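PDB 5D8D: D-alanine--D-alanine ligase from Acinetobacter baumannii ACICU, which catalyses the ATP-dependent joining of two D-alanines into D-alanyl-D-alanine, a building block of peptidoglycan, with magnesium or manganese as cofactor. Local coordinates for residues Lys100-Lys104 and Val173-Lys177; Leu135-Ile139 and Met150-Ala156; Ser147-Ser151 and Lys165-His169. The contacts are given in a common frame with arbitrary orientation. Residues are numbered along the deposited sequence.

Contact 1 (Lys100-Lys104 and Val173-Lys177)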
loop_
_atom_site.group_PDB
_atom_site.type_symbol
_atom_site.label_atom_id
_atom_site.label_comp_id
_atom_site.label_asym_id
_atom_site.label_seq_id
_atom_site.Cartn_x
_atom_site.Cartn_y
_atom_site.Cartn_z
ATOM N N LYS A 100 8.051 5.274 4.582
ATOM C CA LYS A 100 9.445 5.426 4.168
ATOM C C LYS A 100 10.156 4.092 4.008
ATOM O O LYS A 100 10.872 3.885 2.999
ATOM C CB LYS A 100 10.225 6.318 5.135
ATOM C CG LYS A 100 9.842 7.776 5.040
ATOM C CD LYS A 100 10.598 8.601 6.064
ATOM C CE LYS A 100 10.018 10.001 6.201
ATOM N NZ LYS A 100 8.764 10.016 7.001
ATOM N N VAL A 101 9.933 3.158 4.939
ATOM C CA VAL A 101 10.657 1.889 4.815
ATOM C C VAL A 101 10.115 1.084 3.662
ATOM O O VAL A 101 10.932 0.518 2.901
ATOM C CB VAL A 101 10.841 1.040 6.105
ATOM C CG1 VAL A 101 10.525 1.812 7.381
ATOM C CG2 VAL A 101 10.154 -0.323 6.029
ATOM N N LYS A 102 8.779 1.049 3.484
ATOM C CA LYS A 102 8.213 0.247 2.384
ATOM C C LYS A 102 8.567 0.810 1.038
ATOM O O LYS A 102 8.810 0.057 0.105
ATOM C CB LYS A 102 6.700 0.026 2.521
ATOM C CG LYS A 102 6.359 -0.891 3.685
ATOM C CD LYS A 102 4.920 -1.328 3.657
ATOM C CE LYS A 102 4.600 -2.228 4.841
ATOM N NZ LYS A 102 4.460 -1.474 6.100
ATOM N N THR A 103 8.622 2.139 0.939
ATOM C CA THR A 103 9.139 2.812 -0.255
ATOM C C THR A 103 10.589 2.358 -0.575
ATOM O O THR A 103 10.917 2.057 -1.716
ATOM C CB THR A 103 9.065 4.337 -0.083
ATOM O OG1 THR A 103 7.697 4.752 0.005
ATOM C CG2 THR A 103 9.667 5.043 -1.276
ATOM N N LYS A 104 11.448 2.335 0.433
ATOM C CA LYS A 104 12.857 1.956 0.220
ATOM C C LYS A 104 13.026 0.474 -0.133
ATOM O O LYS A 104 13.858 0.132 -0.965
ATOM C CB LYS A 104 13.711 2.284 1.433
ATOM C CG LYS A 104 13.978 3.755 1.634
ATOM C CD LYS A 104 14.313 4.001 3.104
ATOM C CE LYS A 104 15.436 4.981 3.347
ATOM N NZ LYS A 104 16.784 4.422 3.011
ATOM N N VAL A 173 9.581 3.441 13.870
ATOM C CA VAL A 173 10.624 4.466 13.619
ATOM C C VAL A 173 11.799 3.764 12.898
ATOM O O VAL A 173 12.066 2.573 13.157
ATOM C CB VAL A 173 11.062 5.120 14.965
ATOM C CG1 VAL A 173 12.289 5.999 14.814
ATOM C CG2 VAL A 173 9.922 5.929 15.581
ATOM N N MET A 174 12.460 4.467 11.964
ATOM C CA MET A 174 13.674 3.930 11.272
ATOM C C MET A 174 14.914 4.772 11.533
ATOM O O MET A 174 14.858 5.997 11.476
ATOM C CB MET A 174 13.502 3.761 9.752
ATOM C CG MET A 174 13.048 4.978 8.953
ATOM S SD MET A 174 13.706 5.114 7.255
ATOM C CE MET A 174 13.839 3.410 6.710
ATOM N N ALA A 175 16.019 4.098 11.845
ATOM C CA ALA A 175 17.337 4.723 11.841
ATOM C C ALA A 175 17.948 4.472 10.464
ATOM O O ALA A 175 18.165 3.326 10.088
ATOM C CB ALA A 175 18.220 4.156 12.947
ATOM N N GLU A 176 18.210 5.545 9.720
ATOM C CA GLU A 176 18.816 5.475 8.392
ATOM C C GLU A 176 20.271 5.997 8.479
ATOM O O GLU A 176 20.537 6.993 9.186
ATOM C CB GLU A 176 17.973 6.335 7.444
ATOM C CG GLU A 176 18.320 6.280 5.954
ATOM C CD GLU A 176 17.501 7.274 5.107
ATOM O OE1 GLU A 176 17.190 6.949 3.944
ATOM O OE2 GLU A 176 17.164 8.388 5.593
ATOM N N LYS A 177 21.195 5.329 7.770
ATOM C CA LYS A 177 22.604 5.783 7.633
ATOM C C LYS A 177 22.706 7.217 7.111
ATOM O O LYS A 177 22.179 7.492 6.043
ATOM C CB LYS A 177 23.347 4.861 6.659
ATOM C CG LYS A 177 24.747 5.303 6.260
ATOM C CD LYS A 177 25.551 4.159 5.640
ATOM C CE LYS A 177 26.687 4.642 4.729
ATOM N NZ LYS A 177 28.001 4.102 5.179
#

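Contact 2 (Leu135-Ile139 and Met150-Ala156)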
loop_
_atom_site.group_PDB
_atom_site.type_symbol
_atom_site.label_atom_id
_atom_site.label_comp_id
_atom_site.label_asym_id
_atom_site.label_seq_id
_atom_site.Cartn_x
_atom_site.Cartn_y
_atom_site.Cartn_z
ATOM N N LEU A 135 28.120 5.445 12.549
ATOM C CA LEU A 135 27.709 6.795 12.931
ATOM C C LEU A 135 28.223 7.780 11.875
ATOM O O LEU A 135 29.277 7.554 11.277
ATOM C CB LEU A 135 28.191 7.191 14.341
ATOM C CG LEU A 135 27.360 6.646 15.531
ATOM C CD1 LEU A 135 27.987 5.398 16.103
ATOM C CD2 LEU A 135 27.200 7.641 16.660
ATOM N N PRO A 136 27.479 8.848 11.609
ATOM C CA PRO A 136 26.180 9.135 12.234
ATOM C C PRO A 136 24.966 8.577 11.448
ATOM O O PRO A 136 25.116 8.119 10.309
ATOM C CB PRO A 136 26.158 10.674 12.288
ATOM C CG PRO A 136 27.421 11.143 11.623
ATOM C CD PRO A 136 27.959 9.996 10.834
ATOM N N VAL A 137 23.789 8.597 12.080
ATOM C CA VAL A 137 22.514 8.194 11.445
ATOM C C VAL A 137 21.453 9.277 11.660
ATOM O O VAL A 137 21.640 10.205 12.447
ATOM C CB VAL A 137 21.964 6.823 11.962
ATOM C CG1 VAL A 137 23.019 5.731 11.850
ATOM C CG2 VAL A 137 21.431 6.930 13.387
ATOM N N ILE A 138 20.340 9.132 10.952
ATOM C CA ILE A 138 19.182 10.007 11.107
ATOM C C ILE A 138 18.037 9.101 11.546
ATOM O O ILE A 138 17.824 8.038 10.950
ATOM C CB ILE A 138 18.851 10.809 9.814
ATOM C CG1 ILE A 138 17.532 11.574 9.963
ATOM C CG2 ILE A 138 18.777 9.925 8.571
ATOM C CD1 ILE A 138 17.311 12.639 8.909
ATOM N N ILE A 139 17.346 9.518 12.610
ATOM C CA ILE A 139 16.171 8.816 13.168
ATOM C C ILE A 139 14.927 9.537 12.666
ATOM O O ILE A 139 14.773 10.736 12.919
ATOM C CB ILE A 139 16.163 8.833 14.733
ATOM C CG1 ILE A 139 17.462 8.232 15.324
ATOM C CG2 ILE A 139 14.924 8.130 15.291
ATOM C CD1 ILE A 139 17.700 6.772 14.993
ATOM N N MET A 150 12.397 14.279 12.893
ATOM C CA MET A 150 13.754 13.889 12.494
ATOM C C MET A 150 14.759 14.451 13.499
ATOM O O MET A 150 14.604 15.577 14.000
ATOM C CB MET A 150 14.089 14.370 11.063
ATOM C CG MET A 150 13.372 13.601 9.949
ATOM S SD MET A 150 12.953 14.554 8.467
ATOM C CE MET A 150 14.283 14.178 7.324
ATOM N N SER A 151 15.769 13.645 13.817
ATOM C CA SER A 151 16.883 14.075 14.667
ATOM C C SER A 151 18.167 13.447 14.108
ATOM O O SER A 151 18.140 12.327 13.584
ATOM C CB SER A 151 16.673 13.669 16.140
ATOM O OG SER A 151 15.333 13.279 16.438
ATOM N N LYS A 152 19.279 14.174 14.200
ATOM C CA LYS A 152 20.579 13.637 13.802
ATOM C C LYS A 152 21.316 13.034 15.020
ATOM O O LYS A 152 21.544 13.717 16.025
ATOM C CB LYS A 152 21.430 14.710 13.110
ATOM C CG LYS A 152 22.475 14.125 12.165
ATOM C CD LYS A 152 23.638 15.068 11.917
ATOM C CE LYS A 152 24.770 14.335 11.219
ATOM N NZ LYS A 152 25.747 15.279 10.618
ATOM N N VAL A 153 21.674 11.751 14.909
ATOM C CA VAL A 153 22.366 11.010 15.962
ATOM C C VAL A 153 23.844 10.856 15.594
ATOM O O VAL A 153 24.148 10.178 14.606
ATOM C CB VAL A 153 21.724 9.612 16.160
ATOM C CG1 VAL A 153 22.563 8.724 17.086
ATOM C CG2 VAL A 153 20.300 9.753 16.692
ATOM N N GLU A 154 24.742 11.460 16.395
ATOM C CA GLU A 154 26.214 11.284 16.243
ATOM C C GLU A 154 26.945 10.640 17.447
ATOM O O GLU A 154 28.161 10.446 17.392
ATOM C CB GLU A 154 26.920 12.572 15.747
ATOM C CG GLU A 154 26.343 13.915 16.200
ATOM C CD GLU A 154 26.504 15.014 15.149
ATOM O OE1 GLU A 154 25.798 16.042 15.258
ATOM O OE2 GLU A 154 27.311 14.848 14.201
ATOM N N LYS A 155 26.205 10.231 18.476
ATOM C CA LYS A 155 26.763 9.420 19.561
ATOM C C LYS A 155 25.756 8.331 19.993
ATOM O O LYS A 155 24.632 8.287 19.488
ATOM C CB LYS A 155 27.135 10.344 20.729
ATOM C CG LYS A 155 28.318 9.890 21.586
ATOM C CD LYS A 155 29.599 9.661 20.774
ATOM C CE LYS A 155 30.865 10.077 21.525
ATOM N NZ LYS A 155 30.932 9.520 22.905
ATOM N N ALA A 156 26.169 7.427 20.888
ATOM C CA ALA A 156 25.216 6.611 21.665
ATOM C C ALA A 156 24.299 7.542 22.496
ATOM O O ALA A 156 23.089 7.304 22.606
ATOM C CB ALA A 156 25.954 5.622 22.567
#

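Contact 3 (Ser147-Ser151 and Lys165-His169)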
loop_
_atom_site.group_PDB
_atom_site.type_symbol
_atom_site.label_atom_id
_atom_site.label_comp_id
_atom_site.label_asym_id
_atom_site.label_seq_id
_atom_site.Cartn_x
_atom_site.Cartn_y
_atom_site.Cartn_z
ATOM N N SER A 147 8.121 16.615 6.952
ATOM C CA SER A 147 9.403 16.815 7.624
ATOM C C SER A 147 9.173 17.214 9.084
ATOM O O SER A 147 9.075 18.397 9.430
ATOM C CB SER A 147 10.266 17.849 6.884
ATOM O OG SER A 147 11.007 17.244 5.834
ATOM N N VAL A 148 9.073 16.191 9.924
ATOM C CA VAL A 148 8.808 16.348 11.350
ATOM C C VAL A 148 9.379 15.110 12.050
ATOM O O VAL A 148 9.473 14.045 11.428
ATOM C CB VAL A 148 7.280 16.522 11.611
ATOM C CG1 VAL A 148 6.520 15.205 11.443
ATOM C CG2 VAL A 148 7.025 17.141 12.978
ATOM N N GLY A 149 9.792 15.265 13.312
ATOM C CA GLY A 149 10.294 14.144 14.133
ATOM C C GLY A 149 11.722 13.667 13.876
ATOM O O GLY A 149 12.207 12.757 14.574
ATOM N N MET A 150 12.397 14.279 12.893
ATOM C CA MET A 150 13.754 13.889 12.494
ATOM C C MET A 150 14.759 14.451 13.499
ATOM O O MET A 150 14.604 15.577 14.000
ATOM C CB MET A 150 14.089 14.370 11.063
ATOM C CG MET A 150 13.372 13.601 9.949
ATOM S SD MET A 150 12.953 14.554 8.467
ATOM C CE MET A 150 14.283 14.178 7.324
ATOM N N SER A 151 15.769 13.645 13.817
ATOM C CA SER A 151 16.883 14.075 14.667
ATOM C C SER A 151 18.167 13.447 14.108
ATOM O O SER A 151 18.140 12.327 13.584
ATOM C CB SER A 151 16.673 13.669 16.140
ATOM O OG SER A 151 15.333 13.279 16.438
ATOM N N LYS A 165 11.428 11.869 20.062
ATOM C CA LYS A 165 10.970 12.838 19.035
ATOM C C LYS A 165 10.041 12.140 18.020
ATOM O O LYS A 165 8.902 12.574 17.798
ATOM C CB LYS A 165 12.161 13.515 18.291
ATOM C CG LYS A 165 12.418 14.995 18.597
ATOM C CD LYS A 165 11.890 15.944 17.519
ATOM C CE LYS A 165 10.362 15.973 17.459
ATOM N NZ LYS A 165 9.700 16.471 18.703
ATOM N N ALA A 166 10.546 11.051 17.435
ATOM C CA ALA A 166 9.820 10.249 16.433
ATOM C C ALA A 166 8.657 9.408 17.011
ATOM O O ALA A 166 7.686 9.153 16.301
ATOM C CB ALA A 166 10.800 9.354 15.665
ATOM N N THR A 167 8.765 8.982 18.276
ATOM C CA THR A 167 7.744 8.134 18.934
ATOM C C THR A 167 6.423 8.878 19.197
ATOM O O THR A 167 5.386 8.224 19.308
ATOM C CB THR A 167 8.295 7.442 20.224
ATOM O OG1 THR A 167 9.329 6.516 19.856
ATOM C CG2 THR A 167 7.206 6.674 21.020
ATOM N N GLN A 168 6.460 10.216 19.291
ATOM C CA GLN A 168 5.228 11.048 19.303
ATOM C C GLN A 168 4.401 10.815 18.028
ATOM O O GLN A 168 3.196 10.535 18.096
ATOM C CB GLN A 168 5.563 12.556 19.473
ATOM C CG GLN A 168 4.449 13.584 19.144
ATOM C CD GLN A 168 3.529 13.969 20.314
ATOM O OE1 GLN A 168 3.981 14.197 21.434
ATOM N NE2 GLN A 168 2.234 14.081 20.037
ATOM N N HIS A 169 5.072 10.920 16.878
ATOM C CA HIS A 169 4.434 10.826 15.553
ATOM C C HIS A 169 4.209 9.387 15.046
ATOM O O HIS A 169 3.466 9.203 14.072
ATOM C CB HIS A 169 5.264 11.592 14.502
ATOM C CG HIS A 169 5.544 13.023 14.862
ATOM N ND1 HIS A 169 6.785 13.452 15.283
ATOM C CD2 HIS A 169 4.745 14.116 14.879
ATOM C CE1 HIS A 169 6.739 14.747 15.541
ATOM N NE2 HIS A 169 5.512 15.175 15.301
#

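Contact 1 (Lys100-Lys104 and Val173-Lys177)
Apolar contact centres on Met174, whose side chain rises from strand 173-177 toward helix 100-108. Its CE methyl lies 3.7 Å from CG1 of Val101 and 3.7 Å from CD of Lys104, while its SD comes within 4.2 Å of CB of Lys100. These three helix residues lie about one turn apart or less, and the two segment axes pass at 10.1 Å with an angle of 53°. The helix thus covers one face of the four-stranded antiparallel sheet in the central domain of this ATP-grasp enzyme, where strand 173-177 belongs to the predicted ATP-binding region. Electrostatic contact comes from a salt bridge between Lys104 NZ and Glu176 OE1 at 2.7 Å, although that oxygen is modelled too close to a neighbour and its place is less sure. Glu176 OE2 also forms a salt bridge with Lys140, and Lys104 NZ a hydrogen bond with Thr114 OG1. Lys100 instead turns its amino group away from the strand, to the carbonyl of Pro141, its side chain also touching Glu268, a predicted magnesium ligand.

Contact 2 (Leu135-Ile139 and Met150-Ala156)
Val137, Ile139 and Val153 form the apolar centre on one face of this antiparallel hairpin. CG1 of Ile139 meets CG2 of Val153 at 3.5 Å, and CG2 of Val137 lies 3.9 Å from CB of Val153, so Val153 touches both Val137 and Ile139. On the other face, CD1 of Ile138 reaches CE of Met150 at 3.7 Å.

The backbones are joined by four hydrogen bonds. Val137 and Val153 form a hydrogen-bonded pair, Val137 N to Val153 O at 3.0 Å and Val153 N to Val137 O at 2.9 Å; Ile139 and Ser151 form the next, with Ile139 N to Ser151 O at 3.1 Å and Ser151 N to Ile139 O at 3.2 Å. Between them Ile138 and Lys152 are a non-hydrogen-bonded pair, their CA atoms 4.7 Å apart. A CA-H...O contact from Met150 CA to Ile139 O, 3.3 Å, lies just beyond the last bridged pair. At the other end Pro136, after a cis peptide bond, sets CB 3.1 Å from Val153 O.

Farther out, within segment 150-156, Lys152 NZ and Glu154 OE2 form a long salt bridge of 3.9 Å, and Lys152 also has a cation-pi partner in Trp178.

The hairpin belongs to the ATP-grasp region, and both segments lie in the stretch predicted to bind ATP. Strand 151-153 is an edge strand of the four-stranded sheet, while strand 137-141 pairs on its other side with strand 173-177, where Ile139 touches Val173 and Ala175. Helix 159-169 covers the face that carries Val137, Ile139 and Val153, placing Phe159 against Ile139 and Val153.

Contact 3 (Ser147-Ser151 and Lys165-His169)
Past Ser147, which does not reach the helix, the loop makes its first contact at Val148. Its CG1 methyl sits over one face of the His169 imidazole, 3.9 Å from the ring centroid and 7° off the ring normal, a well-centred CH-pi contact; CG2 of Val148 comes within 3.4 Å of His169 NE2.

Gly149 makes the closest backbone approach, its CA 4.5 Å from that of Ala166. Its O lies 3.8 Å from CB of Lys165, and its CA is 3.8 Å from ND1 of His169. A beta carbon here would come only 3.0 Å from that same ND1, and the positive phi of 78° also favours glycine, so the tight approach relies on the missing side chain.

Met150 directs its CB away from the helix and runs back over strand 137-141, touching Ile138 and Lys140. At Ser151, where strand 151-153 begins, OG lies 3.7 Å from CB of Lys165 and finds no polar partner in the model, while the lysine leads its end away from the loop.

The loop is probably the glycine-rich one that covers the nucleotide phosphates in ATP-grasp ligases. No hydrogen bond or salt bridge joins the two segments. The loop meets the C-terminal part of helix 159-169 through van der Waals fit and one aromatic contact, which suggests placement by shape, notably at Gly149, rather than by paired polar groups.

How the contacts relate
Helix 100-108 comes first, and contact 1 closes the longest loop, running from it to strand 173-177. Contacts 2 and 3 both lie within that span. Contact 2 closes the short hairpin of strands 137-141 and 151-153; contact 3 starts in the loop before strand 151-153, sharing Met150 and Ser151 with contact 2, and reaches on to helix 159-169, so the two loops meet there without nesting or crossing. Strand 137-141 pairs with strand 173-177, Ile138 N lying 2.8 Å from Glu176 O, which links contacts 1 and 2. Val173 packs on Ala166, linking contacts 1 and 3. Together they tie helix 100-108, the hairpin and its loop, and helix 159-169 to one antiparallel sheet.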